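Local coordinates for protein putative aminooxidase (Propionibacterium acnes, PDB 2BA9) that isomerises polyunsaturated fatty acids, producing conjugated linoleic acid, and binds flavin-adenine dinucleotide, which probably takes part in the reaction, at residues A[119-122]-A[123-127]. Numbering follows the deposited sequence.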
loop_
_atom_site.group_PDB
_atom_site.type_symbol
_atom_site.label_atom_id
_atom_site.label_comp_id
_atom_site.label_asym_id
_atom_site.label_seq_id
_atom_site.Cartn_x
_atom_site.Cartn_y
_atom_site.Cartn_z
ATOM N N GLN A 119 -8.993 23.901 -1.646
ATOM C CA GLN A 119 -10.332 24.499 -1.619
ATOM C C GLN A 119 -11.303 23.790 -2.556
ATOM O O GLN A 119 -12.482 23.610 -2.230
ATOM C CB GLN A 119 -10.236 25.986 -1.930
ATOM C CG GLN A 119 -9.542 26.755 -0.815
ATOM C CD GLN A 119 -10.340 26.749 0.496
ATOM O OE1 GLN A 119 -11.333 27.479 0.632
ATOM N NE2 GLN A 119 -9.902 25.936 1.470
ATOM N N LEU A 120 -10.801 23.376 -3.709
ATOM C CA LEU A 120 -11.563 22.551 -4.642
ATOM C C LEU A 120 -11.943 21.191 -4.058
ATOM O O LEU A 120 -13.043 20.714 -4.292
ATOM C CB LEU A 120 -10.766 22.320 -5.920
ATOM C CG LEU A 120 -10.629 23.486 -6.885
ATOM C CD1 LEU A 120 -9.436 23.207 -7.801
ATOM C CD2 LEU A 120 -11.910 23.677 -7.687
ATOM N N LEU A 121 -11.031 20.565 -3.318
ATOM C CA LEU A 121 -11.302 19.263 -2.706
ATOM C C LEU A 121 -12.425 19.356 -1.663
ATOM O O LEU A 121 -13.181 18.400 -1.456
ATOM C CB LEU A 121 -10.035 18.694 -2.064
ATOM C CG LEU A 121 -8.948 18.193 -3.024
ATOM C CD1 LEU A 121 -7.727 17.678 -2.257
ATOM C CD2 LEU A 121 -9.530 17.113 -3.946
ATOM N N ALA A 122 -12.524 20.512 -1.013
ATOM C CA ALA A 122 -13.476 20.718 0.086
ATOM C C ALA A 122 -14.884 20.970 -0.448
ATOM O O ALA A 122 -15.855 20.745 0.254
ATOM C CB ALA A 122 -13.024 21.881 0.961
ATOM N N THR A 123 -14.979 21.401 -1.700
ATOM C CA THR A 123 -16.232 21.802 -2.311
ATOM C C THR A 123 -16.576 20.998 -3.586
ATOM O O THR A 123 -17.352 20.038 -3.540
ATOM C CB THR A 123 -16.170 23.301 -2.622
ATOM O OG1 THR A 123 -14.978 23.579 -3.376
ATOM C CG2 THR A 123 -16.151 24.106 -1.317
ATOM N N LYS A 124 -15.987 21.401 -4.713
ATOM C CA LYS A 124 -16.247 20.794 -6.020
ATOM C C LYS A 124 -16.138 19.264 -6.017
ATOM O O LYS A 124 -16.916 18.598 -6.695
ATOM C CB LYS A 124 -15.284 21.385 -7.053
ATOM C CG LYS A 124 -15.479 20.888 -8.476
ATOM C CD LYS A 124 -14.510 21.588 -9.424
ATOM C CE LYS A 124 -14.510 20.981 -10.824
ATOM N NZ LYS A 124 -13.337 21.476 -11.654
ATOM N N TYR A 125 -15.181 18.726 -5.253
ATOM C CA TYR A 125 -14.916 17.277 -5.196
ATOM C C TYR A 125 -15.189 16.645 -3.839
ATOM O O TYR A 125 -14.611 15.607 -3.512
ATOM C CB TYR A 125 -13.453 16.987 -5.573
ATOM C CG TYR A 125 -13.094 17.470 -6.955
ATOM C CD1 TYR A 125 -13.720 16.939 -8.073
ATOM C CD2 TYR A 125 -12.125 18.448 -7.142
ATOM C CE1 TYR A 125 -13.404 17.376 -9.348
ATOM C CE2 TYR A 125 -11.799 18.904 -8.411
ATOM C CZ TYR A 125 -12.443 18.367 -9.513
ATOM O OH TYR A 125 -12.115 18.799 -10.778
ATOM N N GLN A 126 -16.063 17.251 -3.048
ATOM C CA GLN A 126 -16.427 16.677 -1.748
ATOM C C GLN A 126 -16.799 15.201 -1.893
ATOM O O GLN A 126 -17.576 14.844 -2.773
ATOM C CB GLN A 126 -17.579 17.450 -1.117
ATOM C CG GLN A 126 -18.052 16.829 0.183
ATOM C CD GLN A 126 -18.660 17.813 1.176
ATOM O OE1 GLN A 126 -19.251 17.385 2.181
ATOM N NE2 GLN A 126 -18.509 19.119 0.926
ATOM N N GLY A 127 -16.225 14.349 -1.041
ATOM C CA GLY A 127 -16.484 12.910 -1.088
ATOM C C GLY A 127 -15.348 12.093 -1.668
ATOM O O GLY A 127 -15.243 10.895 -1.411
#
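K124 runs alongside L120 just where the chain leaves the helix that carries Q119 to L121. Its CB starts 3.6 Å from L120 O and also brushes L120 CD2. Next comes CG, set anti to the backbone N (chi1 -178°); it sits over the centre of the Y125 ring, about 4.0 Å above the plane. CD then meets L120 CD2 at 3.8 Å as the two side chains run together. The rest of the chain stays extended; NZ donates to Y125 OH at 3.1 Å and is hydrogen-bonded to N152 OD1 as well. Y125 OH is itself hydrogen-bonded to D140 and N152, which fixes the far end of the ring.

The backbone leaves the helix through a type I turn from T123 to Q126. L120 O takes the amide of Y125 at 3.1 Å with an N-H...O angle of 156°, a five-residue backbone bond often found at helix C-terminal ends, and T123 N only weakly. One residue earlier, Q119 O is gripped by T123 OG1 at 2.7 Å; chi1 of 52° tucks that hydroxyl between its own N and carbonyl carbon, facing back to the helix. Among the solvent-exposed residues, Q126 NE2 makes a weak bond to A122 O. On the buried side, L121 CD2 packs against Y125 CB at 4.2 Å.

These contacts lie at the C-terminal end of helix 106-122, at the periphery of the chain, and start the long connection to helix 145-151, whose F148 meets the Y125 ring, while H138 of that connection packs edge-to-face with it.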